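Nitroalkane oxidase (PDB 3MKH) catalyses the FAD-dependent oxidation of nitroalkanes to aldehydes or ketones, consuming oxygen and releasing nitrite and hydrogen peroxide. Local coordinates at residues T99-T104 against F267-G272; I106-G111 against A263-G268. All coordinates share one frame; numbering follows the deposited sequence.

Contact 1 (T99-T104 against F267-G272); sequences TGLGLT and FGAFDG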
ATOM      1  N   THR A  99     -14.729 -31.122  -1.922  1.00 16.48           N
ATOM      2  CA  THR A  99     -15.599 -32.202  -1.425  1.00 16.97           C
ATOM      3  C   THR A  99     -15.700 -32.051   0.096  1.00 19.30           C
ATOM      4  O   THR A  99     -16.748 -32.285   0.681  1.00 20.04           O
ATOM      5  CB  THR A  99     -15.057 -33.594  -1.795  1.00 21.45           C
ATOM      6  OG1 THR A  99     -15.321 -33.855  -3.182  1.00 21.64           O
ATOM      7  CG2 THR A  99     -15.693 -34.701  -0.940  1.00 18.93           C
ATOM      8  N   GLY A 100     -14.614 -31.626   0.727  1.00 20.11           N
ATOM      9  CA  GLY A 100     -14.635 -31.398   2.165  1.00 19.65           C
ATOM     10  C   GLY A 100     -15.588 -30.276   2.543  1.00 22.17           C
ATOM     11  O   GLY A 100     -16.306 -30.360   3.539  1.00 20.56           O
ATOM     12  N   LEU A 101     -15.614 -29.223   1.738  1.00 18.27           N
ATOM     13  CA  LEU A 101     -16.551 -28.128   1.966  1.00 19.66           C
ATOM     14  C   LEU A 101     -17.999 -28.607   1.801  1.00 21.86           C
ATOM     15  O   LEU A 101     -18.889 -28.229   2.576  1.00 21.73           O
ATOM     16  CB  LEU A 101     -16.252 -26.949   1.022  1.00 19.85           C
ATOM     17  CG  LEU A 101     -17.223 -25.761   1.137  1.00 21.54           C
ATOM     18  CD1 LEU A 101     -17.211 -25.131   2.521  1.00 26.30           C
ATOM     19  CD2 LEU A 101     -16.932 -24.714   0.063  1.00 25.72           C
ATOM     20  N   GLY A 102     -18.229 -29.446   0.796  1.00 20.15           N
ATOM     21  CA  GLY A 102     -19.552 -30.000   0.565  1.00 21.95           C
ATOM     22  C   GLY A 102     -20.041 -30.867   1.719  1.00 21.29           C
ATOM     23  O   GLY A 102     -21.236 -30.919   2.001  1.00 23.87           O
ATOM     24  N   LEU A 103     -19.120 -31.552   2.387  1.00 21.63           N
ATOM     25  CA  LEU A 103     -19.480 -32.383   3.550  1.00 20.46           C
ATOM     26  C   LEU A 103     -19.669 -31.595   4.847  1.00 22.16           C
ATOM     27  O   LEU A 103     -20.280 -32.097   5.801  1.00 23.10           O
ATOM     28  CB  LEU A 103     -18.434 -33.481   3.767  1.00 17.99           C
ATOM     29  CG  LEU A 103     -18.289 -34.458   2.603  1.00 22.36           C
ATOM     30  CD1 LEU A 103     -17.037 -35.343   2.755  1.00 19.99           C
ATOM     31  CD2 LEU A 103     -19.559 -35.284   2.449  1.00 21.43           C
ATOM     32  N   THR A 104     -19.156 -30.368   4.880  1.00 20.48           N
ATOM     33  CA  THR A 104     -19.162 -29.564   6.101  1.00 21.16           C
ATOM     34  C   THR A 104     -20.563 -29.291   6.685  1.00 23.47           C
ATOM     35  O   THR A 104     -20.764 -29.450   7.886  1.00 24.95           O
ATOM     36  CB  THR A 104     -18.356 -28.252   5.915  1.00 23.88           C
ATOM     37  OG1 THR A 104     -16.998 -28.583   5.596  1.00 24.00           O
ATOM     38  CG2 THR A 104     -18.392 -27.392   7.202  1.00 24.33           C
ATOM     39  N   PHE A 267     -23.043 -20.397   6.602  1.00 27.71           N
ATOM     40  CA  PHE A 267     -22.029 -19.458   7.044  1.00 27.92           C
ATOM     41  C   PHE A 267     -21.113 -20.108   8.062  1.00 25.53           C
ATOM     42  O   PHE A 267     -19.966 -19.719   8.192  1.00 29.82           O
ATOM     43  CB  PHE A 267     -22.668 -18.174   7.586  1.00 29.06           C
ATOM     44  CG  PHE A 267     -23.257 -17.304   6.506  1.00 36.79           C
ATOM     45  CD1 PHE A 267     -22.544 -17.047   5.354  1.00 35.81           C
ATOM     46  CD2 PHE A 267     -24.513 -16.748   6.643  1.00 41.77           C
ATOM     47  CE1 PHE A 267     -23.071 -16.249   4.339  1.00 40.59           C
ATOM     48  CE2 PHE A 267     -25.045 -15.955   5.639  1.00 44.38           C
ATOM     49  CZ  PHE A 267     -24.319 -15.707   4.483  1.00 41.28           C
ATOM     50  N   GLY A 268     -21.620 -21.102   8.782  1.00 28.04           N
ATOM     51  CA  GLY A 268     -20.780 -21.871   9.680  1.00 27.08           C
ATOM     52  C   GLY A 268     -19.745 -22.626   8.869  1.00 24.87           C
ATOM     53  O   GLY A 268     -18.562 -22.669   9.223  1.00 25.84           O
ATOM     54  N   ALA A 269     -20.193 -23.240   7.780  1.00 22.91           N
ATOM     55  CA  ALA A 269     -19.282 -23.934   6.885  1.00 24.72           C
ATOM     56  C   ALA A 269     -18.233 -22.941   6.361  1.00 24.46           C
ATOM     57  O   ALA A 269     -17.039 -23.250   6.328  1.00 24.69           O
ATOM     58  CB  ALA A 269     -20.051 -24.570   5.735  1.00 23.97           C
ATOM     59  N   PHE A 270     -18.671 -21.737   5.990  1.00 26.22           N
ATOM     60  CA  PHE A 270     -17.747 -20.745   5.445  1.00 23.77           C
ATOM     61  C   PHE A 270     -16.814 -20.137   6.490  1.00 25.68           C
ATOM     62  O   PHE A 270     -15.790 -19.557   6.132  1.00 24.00           O
ATOM     63  CB  PHE A 270     -18.477 -19.637   4.687  1.00 29.44           C
ATOM     64  CG  PHE A 270     -19.131 -20.099   3.407  1.00 29.98           C
ATOM     65  CD1 PHE A 270     -18.388 -20.708   2.409  1.00 38.64           C
ATOM     66  CD2 PHE A 270     -20.480 -19.894   3.197  1.00 33.94           C
ATOM     67  CE1 PHE A 270     -18.991 -21.126   1.224  1.00 40.52           C
ATOM     68  CE2 PHE A 270     -21.092 -20.303   2.021  1.00 35.76           C
ATOM     69  CZ  PHE A 270     -20.350 -20.923   1.035  1.00 36.06           C
ATOM     70  N   ASP A 271     -17.157 -20.254   7.775  1.00 21.82           N
ATOM     71  CA  ASP A 271     -16.222 -19.831   8.830  1.00 25.36           C
ATOM     72  C   ASP A 271     -15.010 -20.778   8.931  1.00 23.54           C
ATOM     73  O   ASP A 271     -13.874 -20.332   9.072  1.00 24.42           O
ATOM     74  CB  ASP A 271     -16.914 -19.758  10.192  1.00 24.99           C
ATOM     75  CG  ASP A 271     -17.877 -18.582  10.307  1.00 28.94           C
ATOM     76  OD1 ASP A 271     -17.791 -17.625   9.502  1.00 28.74           O
ATOM     77  OD2 ASP A 271     -18.729 -18.623  11.219  1.00 30.94           O
ATOM     78  N   GLY A 272     -15.264 -22.083   8.863  1.00 22.84           N
ATOM     79  CA  GLY A 272     -14.198 -23.067   8.828  1.00 25.39           C
ATOM     80  C   GLY A 272     -13.365 -22.935   7.557  1.00 24.12           C
ATOM     81  O   GLY A 272     -12.129 -22.985   7.589  1.00 25.03           O
TER
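Thr104 and Ala269 make the tight spot between the two helices: methyl CG2 of Thr104 comes within 3.6 Å of CB of Ala269, and just as near its CA. In the threonine a chi1 of -60° sets OG1 beside the backbone N and CG2 anti to it, so the methyl points at the other helix while OG1 turns back along its own. There OG1 donates to the carbonyl O of Gly100 at 2.8 Å, tilted 30° from the carbonyl plane, which fixes the rotation of the side chain. A serine here, lacking the methyl, would probably leave CB of Ala269 without its nearest neighbour in 99-104 and open a gap beside it. The two short segments run roughly antiparallel, at 141°, joining helix 90-109 of the N-terminal helical part to helix 262-298 of the C-terminal one in the acyl-CoA dehydrogenase fold. The packing is looser around Leu101, whose two methyls each meet a different residue: CD1 lies 4.3 Å from CB of Ala269, and CD2 is equally far from CE1 of Phe270, approaching that ring obliquely. This looser side borders the FAD, which Leu101 touches, and Leu132 of strand 130-133 packs on Leu101, Ala269 and Phe270.

Contact 2 (I106-G111 against A263-G268); sequences INLAAG and AKVAFG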
ATOM      1  N   ILE A 106     -23.097 -31.104   6.537  1.00 22.73           N
ATOM      2  CA  ILE A 106     -23.509 -32.374   7.111  1.00 25.32           C
ATOM      3  C   ILE A 106     -22.791 -32.665   8.444  1.00 28.07           C
ATOM      4  O   ILE A 106     -23.423 -33.131   9.391  1.00 25.42           O
ATOM      5  CB  ILE A 106     -23.351 -33.520   6.103  1.00 29.55           C
ATOM      6  CG1 ILE A 106     -24.244 -33.240   4.887  1.00 31.33           C
ATOM      7  CG2 ILE A 106     -23.772 -34.842   6.724  1.00 29.60           C
ATOM      8  CD1 ILE A 106     -24.016 -34.161   3.732  1.00 29.90           C
ATOM      9  N   ASN A 107     -21.493 -32.369   8.522  1.00 24.55           N
ATOM     10  CA  ASN A 107     -20.776 -32.427   9.798  1.00 23.20           C
ATOM     11  C   ASN A 107     -21.454 -31.521  10.816  1.00 28.62           C
ATOM     12  O   ASN A 107     -21.541 -31.859  12.003  1.00 29.71           O
ATOM     13  CB  ASN A 107     -19.325 -31.959   9.648  1.00 23.41           C
ATOM     14  CG  ASN A 107     -18.442 -32.983   8.975  1.00 26.47           C
ATOM     15  OD1 ASN A 107     -17.446 -32.635   8.339  1.00 28.58           O
ATOM     16  ND2 ASN A 107     -18.794 -34.246   9.109  1.00 20.11           N
ATOM     17  N   LEU A 108     -21.926 -30.361  10.358  1.00 24.51           N
ATOM     18  CA  LEU A 108     -22.502 -29.366  11.269  1.00 27.67           C
ATOM     19  C   LEU A 108     -23.941 -29.673  11.715  1.00 30.19           C
ATOM     20  O   LEU A 108     -24.319 -29.332  12.831  1.00 30.27           O
ATOM     21  CB  LEU A 108     -22.432 -27.952  10.678  1.00 24.42           C
ATOM     22  CG  LEU A 108     -21.036 -27.365  10.413  1.00 25.70           C
ATOM     23  CD1 LEU A 108     -21.144 -26.060   9.648  1.00 24.04           C
ATOM     24  CD2 LEU A 108     -20.262 -27.163  11.709  1.00 34.69           C
ATOM     25  N   ALA A 109     -24.735 -30.325  10.869  1.00 25.08           N
ATOM     26  CA  ALA A 109     -26.184 -30.342  11.110  1.00 31.59           C
ATOM     27  C   ALA A 109     -26.893 -31.674  10.873  1.00 29.78           C
ATOM     28  O   ALA A 109     -28.108 -31.758  11.012  1.00 32.80           O
ATOM     29  CB  ALA A 109     -26.864 -29.241  10.285  1.00 30.35           C
ATOM     30  N   ALA A 110     -26.148 -32.702  10.500  1.00 26.73           N
ATOM     31  CA  ALA A 110     -26.764 -33.973  10.160  1.00 27.16           C
ATOM     32  C   ALA A 110     -27.698 -34.434  11.278  1.00 33.89           C
ATOM     33  O   ALA A 110     -27.416 -34.221  12.456  1.00 28.35           O
ATOM     34  CB  ALA A 110     -25.700 -35.023   9.909  1.00 30.44           C
ATOM     35  N   GLY A 111     -28.814 -35.052  10.895  1.00 33.83           N
ATOM     36  CA  GLY A 111     -29.633 -35.796  11.839  1.00 34.27           C
ATOM     37  C   GLY A 111     -29.420 -37.280  11.609  1.00 37.26           C
ATOM     38  O   GLY A 111     -28.649 -37.664  10.716  1.00 35.92           O
ATOM     39  N   ALA A 263     -29.137 -20.677   6.570  1.00 24.66           N
ATOM     40  CA  ALA A 263     -28.114 -19.641   6.448  1.00 27.83           C
ATOM     41  C   ALA A 263     -27.011 -19.773   7.510  1.00 31.94           C
ATOM     42  O   ALA A 263     -25.819 -19.647   7.199  1.00 31.62           O
ATOM     43  CB  ALA A 263     -28.752 -18.248   6.485  1.00 29.13           C
ATOM     44  N   LYS A 264     -27.404 -20.030   8.756  1.00 31.07           N
ATOM     45  CA  LYS A 264     -26.444 -20.167   9.855  1.00 31.27           C
ATOM     46  C   LYS A 264     -25.491 -21.351   9.644  1.00 27.88           C
ATOM     47  O   LYS A 264     -24.310 -21.274   9.963  1.00 27.71           O
ATOM     48  CB  LYS A 264     -27.175 -20.307  11.196  1.00 31.87           C
ATOM     49  CG  LYS A 264     -26.311 -20.848  12.334  1.00 40.25           C
ATOM     50  CD  LYS A 264     -27.165 -21.429  13.479  1.00 47.57           C
ATOM     51  CE  LYS A 264     -26.339 -21.645  14.753  1.00 53.83           C
ATOM     52  NZ  LYS A 264     -27.087 -22.389  15.814  1.00 54.83           N
ATOM     53  N   VAL A 265     -26.002 -22.445   9.098  1.00 25.99           N
ATOM     54  CA  VAL A 265     -25.152 -23.594   8.822  1.00 25.27           C
ATOM     55  C   VAL A 265     -24.220 -23.298   7.638  1.00 28.95           C
ATOM     56  O   VAL A 265     -23.030 -23.628   7.682  1.00 27.66           O
ATOM     57  CB  VAL A 265     -25.974 -24.887   8.594  1.00 28.74           C
ATOM     58  CG1 VAL A 265     -25.104 -25.996   8.004  1.00 24.43           C
ATOM     59  CG2 VAL A 265     -26.621 -25.349   9.901  1.00 24.81           C
ATOM     60  N   ALA A 266     -24.738 -22.659   6.592  1.00 24.25           N
ATOM     61  CA  ALA A 266     -23.887 -22.343   5.431  1.00 27.04           C
ATOM     62  C   ALA A 266     -22.727 -21.431   5.838  1.00 26.35           C
ATOM     63  O   ALA A 266     -21.568 -21.659   5.476  1.00 27.69           O
ATOM     64  CB  ALA A 266     -24.701 -21.707   4.315  1.00 26.55           C
ATOM     65  N   PHE A 267     -23.043 -20.397   6.602  1.00 27.71           N
ATOM     66  CA  PHE A 267     -22.029 -19.458   7.044  1.00 27.92           C
ATOM     67  C   PHE A 267     -21.113 -20.108   8.062  1.00 25.53           C
ATOM     68  O   PHE A 267     -19.966 -19.719   8.192  1.00 29.82           O
ATOM     69  CB  PHE A 267     -22.668 -18.174   7.586  1.00 29.06           C
ATOM     70  CG  PHE A 267     -23.257 -17.304   6.506  1.00 36.79           C
ATOM     71  CD1 PHE A 267     -22.544 -17.047   5.354  1.00 35.81           C
ATOM     72  CD2 PHE A 267     -24.513 -16.748   6.643  1.00 41.77           C
ATOM     73  CE1 PHE A 267     -23.071 -16.249   4.339  1.00 40.59           C
ATOM     74  CE2 PHE A 267     -25.045 -15.955   5.639  1.00 44.38           C
ATOM     75  CZ  PHE A 267     -24.319 -15.707   4.483  1.00 41.28           C
ATOM     76  N   GLY A 268     -21.620 -21.102   8.782  1.00 28.04           N
ATOM     77  CA  GLY A 268     -20.780 -21.871   9.680  1.00 27.08           C
ATOM     78  C   GLY A 268     -19.745 -22.626   8.869  1.00 24.87           C
ATOM     79  O   GLY A 268     -18.562 -22.669   9.223  1.00 25.84           O
TER
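Leu108 and Ala109, on helix 90-109, lie against Val265 and Gly268 near the start of helix 262-298. No hydrogen bond crosses between the segments, so the contact is built from apolar side chains and from a methyl laid on main-chain atoms.

Among side chains, both branches of Val265 take part. CG2 makes the closer approach to the methyl of Ala109, with 3.9 Å between CG2 of Val265 and CB of Ala109. CG1, anti to the backbone N (chi1 167°), lies between two neighbours, with 4.3 Å from CG1 of Val265 to CB of Leu108 and the same to CB of Ala109. The valine therefore bridges two consecutive residues of the facing helix.

The second kind of contact is side chain on backbone. The CD1 methyl of Leu108 reaches past the valine and settles over the main chain of the helix, 3.7 Å from the carbonyl O of Val265. One turn further on, CD1 of Leu108 is 3.8 Å from C of Gly268. At Gly268 the lack of a side chain matters, because a CB there would point toward 106-111 and come tightly against CD1 of Leu108. The leucine is the exposed member of the group, so this edge of the contact is open to solvent.

Neighbouring strands close the other side. Cys257 of strand 255-257 touches both Ala109 and Val265, and Ile208 of strand 206-212 packs on Val265. Ile106, turned away from helix 262-298, lies on Leu184 and Cys186 of strand 184-191, on Leu210 and on Leu256, so this part of helix 90-109 is lodged between the middle beta-sheet domain and the first turns of helix 262-298.

Following the chain from the N terminus, helix 90-109 first supplies 99-104 and then 106-111. The chain then passes through the strands of the middle domain before returning in helix 262-298, which offers 263-268 to contact 2 and then 267-272 to contact 1. The loop closed by contact 2 thus lies within the one closed by contact 1, apart from the shared Phe267 and Gly268, in keeping with an antiparallel helix pair. The two centres are 8 Å apart and touch where CD1 of Leu108 reaches N of Ala269, at 3.5 Å. Contact 1 ties the helices beside the FAD; contact 2 continues the seam outward to the surface.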